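Local coordinates for uricase (Bacillus fastidiosus, PDB 4R8X) that catalyses the oxidation of urate by molecular oxygen to 5-hydroxyisourate, the first step of urate degradation towards (S)-allantoin, at the interface of chains A and B. Coordinates in Å, arbitrary orientation; residue numbers count along the deposited sequence, not the author numbering. Chains: chain A/B, Uricase.

The interface of chains A and B. Residues chain A 14-17, 77-78, 80-81; chain B 278, 284, 286-289.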
ATOM      1  N   VAL A  14      -4.477 -11.770 -16.642  1.00 11.96           N
ATOM      2  CA  VAL A  14      -4.413 -12.722 -17.735  1.00 13.66           C
ATOM      3  C   VAL A  14      -2.954 -13.043 -17.978  1.00 13.21           C
ATOM      4  O   VAL A  14      -2.177 -12.159 -18.330  1.00 13.09           O
ATOM      5  CB  VAL A  14      -5.013 -12.151 -19.039  1.00 18.25           C
ATOM      6  CG1 VAL A  14      -5.306 -13.273 -19.980  1.00 19.21           C
ATOM      7  CG2 VAL A  14      -6.288 -11.372 -18.771  1.00 19.66           C
ATOM      8  N   PHE A  15      -2.579 -14.302 -17.773  1.00 11.41           N
ATOM      9  CA  PHE A  15      -1.194 -14.708 -17.905  1.00 11.93           C
ATOM     10  C   PHE A  15      -1.080 -15.790 -18.956  1.00 12.74           C
ATOM     11  O   PHE A  15      -1.357 -16.960 -18.696  1.00 11.90           O
ATOM     12  CB  PHE A  15      -0.660 -15.227 -16.573  1.00 11.93           C
ATOM     13  CG  PHE A  15      -0.946 -14.323 -15.404  1.00 12.06           C
ATOM     14  CD1 PHE A  15      -0.735 -12.951 -15.487  1.00 13.62           C
ATOM     15  CD2 PHE A  15      -1.423 -14.850 -14.217  1.00 12.34           C
ATOM     16  CE1 PHE A  15      -1.005 -12.131 -14.395  1.00 13.13           C
ATOM     17  CE2 PHE A  15      -1.692 -14.046 -13.138  1.00 12.07           C
ATOM     18  CZ  PHE A  15      -1.478 -12.684 -13.215  1.00 11.92           C
ATOM     19  N   ARG A  16      -0.706 -15.389 -20.161  1.00 12.54           N
ATOM     20  CA  ARG A  16      -0.482 -16.342 -21.236  1.00 13.86           C
ATOM     21  C   ARG A  16       0.963 -16.836 -21.222  1.00 13.39           C
ATOM     22  O   ARG A  16       1.891 -16.029 -21.132  1.00 14.37           O
ATOM     23  CB  ARG A  16      -0.829 -15.689 -22.580  1.00 14.71           C
ATOM     24  CG  ARG A  16      -0.210 -16.344 -23.802  1.00 15.96           C
ATOM     25  CD  ARG A  16      -0.856 -17.670 -24.161  1.00 15.59           C
ATOM     26  NE  ARG A  16      -0.150 -18.236 -25.302  1.00 16.34           N
ATOM     27  CZ  ARG A  16      -0.402 -17.896 -26.567  1.00 17.66           C
ATOM     28  NH1 ARG A  16      -1.365 -17.019 -26.835  1.00 17.36           N
ATOM     29  NH2 ARG A  16       0.305 -18.427 -27.553  1.00 18.78           N
ATOM     30  N   THR A  17       1.166 -18.146 -21.300  1.00 13.76           N
ATOM     31  CA  THR A  17       2.528 -18.661 -21.388  1.00 14.12           C
ATOM     32  C   THR A  17       2.904 -18.992 -22.824  1.00 15.24           C
ATOM     33  O   THR A  17       2.064 -19.429 -23.614  1.00 15.00           O
ATOM     34  CB  THR A  17       2.791 -19.854 -20.449  1.00 15.36           C
ATOM     35  OG1 THR A  17       1.691 -20.769 -20.497  1.00 16.59           O
ATOM     36  CG2 THR A  17       2.982 -19.371 -19.024  1.00 14.38           C
ATOM     37  N   GLN A  77      -9.824 -13.751 -21.284  1.00 13.68           N
ATOM     38  CA  GLN A  77      -8.939 -14.865 -20.980  1.00 15.67           C
ATOM     39  C   GLN A  77      -8.885 -15.903 -22.117  1.00 15.52           C
ATOM     40  O   GLN A  77      -7.807 -16.374 -22.486  1.00 16.01           O
ATOM     41  CB  GLN A  77      -9.288 -15.456 -19.603  1.00 17.20           C
ATOM     42  CG  GLN A  77      -9.053 -14.423 -18.480  1.00 19.93           C
ATOM     43  CD  GLN A  77      -9.528 -14.859 -17.100  1.00 20.93           C
ATOM     44  OE1 GLN A  77     -10.421 -15.698 -16.959  1.00 21.46           O
ATOM     45  NE2 GLN A  77      -8.923 -14.276 -16.066  1.00 21.51           N
ATOM     46  N   ARG A  78     -10.029 -16.213 -22.721  1.00 14.57           N
ATOM     47  CA  ARG A  78     -10.028 -17.126 -23.862  1.00 15.68           C
ATOM     48  C   ARG A  78      -9.323 -16.536 -25.082  1.00 14.74           C
ATOM     49  O   ARG A  78      -8.661 -17.258 -25.834  1.00 15.69           O
ATOM     50  CB  ARG A  78     -11.448 -17.572 -24.202  1.00 17.39           C
ATOM     51  CG  ARG A  78     -12.102 -18.306 -23.056  1.00 19.75           C
ATOM     52  CD  ARG A  78     -13.534 -18.688 -23.351  1.00 21.56           C
ATOM     53  NE  ARG A  78     -14.248 -18.983 -22.116  1.00 22.52           N
ATOM     54  CZ  ARG A  78     -15.520 -19.356 -22.053  1.00 23.10           C
ATOM     55  NH1 ARG A  78     -16.231 -19.489 -23.163  1.00 22.55           N
ATOM     56  NH2 ARG A  78     -16.078 -19.594 -20.876  1.00 24.05           N
ATOM     57  N   ALA A  80      -6.811 -14.554 -24.877  1.00 12.74           N
ATOM     58  CA  ALA A  80      -5.385 -14.625 -24.593  1.00 13.07           C
ATOM     59  C   ALA A  80      -4.783 -15.924 -25.124  1.00 13.50           C
ATOM     60  O   ALA A  80      -3.612 -15.962 -25.495  1.00 14.85           O
ATOM     61  CB  ALA A  80      -5.113 -14.504 -23.119  1.00 12.96           C
ATOM     62  N   ALA A  81      -5.594 -16.982 -25.186  1.00 14.15           N
ATOM     63  CA  ALA A  81      -5.126 -18.277 -25.663  1.00 15.43           C
ATOM     64  C   ALA A  81      -5.018 -18.301 -27.180  1.00 16.85           C
ATOM     65  O   ALA A  81      -4.159 -18.988 -27.729  1.00 18.96           O
ATOM     66  CB  ALA A  81      -6.054 -19.395 -25.190  1.00 16.13           C
TER
ATOM     67  N   VAL B 278      -7.236 -21.449 -19.086  1.00 16.06           N
ATOM     68  CA  VAL B 278      -7.198 -22.254 -20.300  1.00 18.30           C
ATOM     69  C   VAL B 278      -6.017 -23.210 -20.231  1.00 18.03           C
ATOM     70  O   VAL B 278      -4.870 -22.778 -20.136  1.00 16.80           O
ATOM     71  CB  VAL B 278      -7.066 -21.383 -21.569  1.00 19.28           C
ATOM     72  CG1 VAL B 278      -7.183 -22.249 -22.828  1.00 19.76           C
ATOM     73  CG2 VAL B 278      -8.112 -20.269 -21.565  1.00 20.63           C
ATOM     74  N   PHE B 284       2.772 -26.125 -21.249  1.00 25.09           N
ATOM     75  CA  PHE B 284       2.176 -24.810 -21.025  1.00 24.13           C
ATOM     76  C   PHE B 284       2.030 -23.990 -22.310  0.90 24.62           C
ATOM     77  O   PHE B 284       1.771 -22.789 -22.266  0.91 24.38           O
ATOM     78  CB  PHE B 284       2.970 -24.026 -19.973  0.77 24.29           C
ATOM     79  CG  PHE B 284       2.900 -24.619 -18.592  0.80 24.31           C
ATOM     80  CD1 PHE B 284       1.716 -25.157 -18.112  1.00 24.93           C
ATOM     81  CD2 PHE B 284       4.019 -24.645 -17.777  0.80 24.48           C
ATOM     82  CE1 PHE B 284       1.649 -25.702 -16.839  1.00 24.95           C
ATOM     83  CE2 PHE B 284       3.960 -25.190 -16.505  0.90 24.42           C
ATOM     84  CZ  PHE B 284       2.774 -25.717 -16.034  1.00 24.51           C
ATOM     85  N   GLY B 286       0.192 -22.350 -25.054  1.00 23.90           N
ATOM     86  CA  GLY B 286      -1.176 -21.917 -25.266  1.00 22.78           C
ATOM     87  C   GLY B 286      -1.985 -21.790 -23.989  1.00 21.08           C
ATOM     88  O   GLY B 286      -3.190 -21.544 -24.030  1.00 21.76           O
ATOM     89  N   ALA B 287      -1.324 -21.958 -22.849  1.00 18.47           N
ATOM     90  CA  ALA B 287      -2.020 -21.922 -21.569  1.00 16.44           C
ATOM     91  C   ALA B 287      -2.261 -20.499 -21.091  1.00 15.16           C
ATOM     92  O   ALA B 287      -1.449 -19.600 -21.337  1.00 15.10           O
ATOM     93  CB  ALA B 287      -1.246 -22.693 -20.512  1.00 16.37           C
ATOM     94  N   VAL B 288      -3.379 -20.306 -20.395  1.00 14.63           N
ATOM     95  CA  VAL B 288      -3.702 -19.027 -19.782  1.00 13.79           C
ATOM     96  C   VAL B 288      -4.043 -19.249 -18.314  1.00 13.17           C
ATOM     97  O   VAL B 288      -4.817 -20.149 -17.980  1.00 14.18           O
ATOM     98  CB  VAL B 288      -4.885 -18.347 -20.494  1.00 14.40           C
ATOM     99  CG1 VAL B 288      -5.236 -17.039 -19.803  1.00 15.90           C
ATOM    100  CG2 VAL B 288      -4.561 -18.117 -21.969  1.00 14.72           C
ATOM    101  N   PHE B 289      -3.442 -18.429 -17.454  1.00 11.97           N
ATOM    102  CA  PHE B 289      -3.625 -18.496 -16.013  1.00 12.13           C
ATOM    103  C   PHE B 289      -4.147 -17.170 -15.490  1.00 10.44           C
ATOM    104  O   PHE B 289      -4.149 -16.165 -16.202  1.00 11.68           O
ATOM    105  CB  PHE B 289      -2.297 -18.822 -15.342  1.00 12.24           C
ATOM    106  CG  PHE B 289      -1.676 -20.097 -15.837  1.00 12.12           C
ATOM    107  CD1 PHE B 289      -2.052 -21.326 -15.303  1.00 12.78           C
ATOM    108  CD2 PHE B 289      -0.734 -20.074 -16.854  1.00 12.65           C
ATOM    109  CE1 PHE B 289      -1.498 -22.511 -15.778  1.00 13.29           C
ATOM    110  CE2 PHE B 289      -0.179 -21.253 -17.337  1.00 12.62           C
ATOM    111  CZ  PHE B 289      -0.560 -22.477 -16.789  1.00 12.88           C
TER
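Antiparallel pairing carries strand 5-17 of one uricase subunit across to the short strand 288-290 of its two-fold mate. A:Phe15 and B:Phe289 exchange a pair of main-chain hydrogen bonds, B:Phe289 N to A:Phe15 O measuring 2.8 Å, each N-H approaching from above the plane of the accepting carbonyl. Further along, A:Thr17 N meets B:Ala287 O at 3.0 Å, nearly straight (165° at H). Threonine suits this strand end because its hydroxyl takes the crowded position between backbone N and carbonyl carbon (chi1 43°), from which OG1 gives a hydrogen bond of 2.7 Å along a lone pair of B:Phe284 O. Its methyl CG2 is turned instead to the ring of B:Phe289, meeting CE2 obliquely at 4.0 Å.

B:Val288 projects towards helix 69-82; beta-branched valine suits a strand and offers two methyls to two partners. CG1, anti to the backbone N, runs alongside A:Val14 CG1 at 3.8 Å; CG2 reaches the helix between A:Ala80 CB and A:Ala81 CA. Alanines allow this close approach, and B:Val278 CG1 adds a contact to A:Ala81 CB.

A:Arg16 is long enough to bend at chi2 (73°) and reach helix 69-82, where NH1 donates in plane to A:Ala80 O (2.8 Å); NE bonds back to A:Thr17 O of its own strand. An alanine here would probably leave the helix less firmly held against the strand, since both bonds and the contact of CD with B:Ala287 O (3.5 Å) are lost.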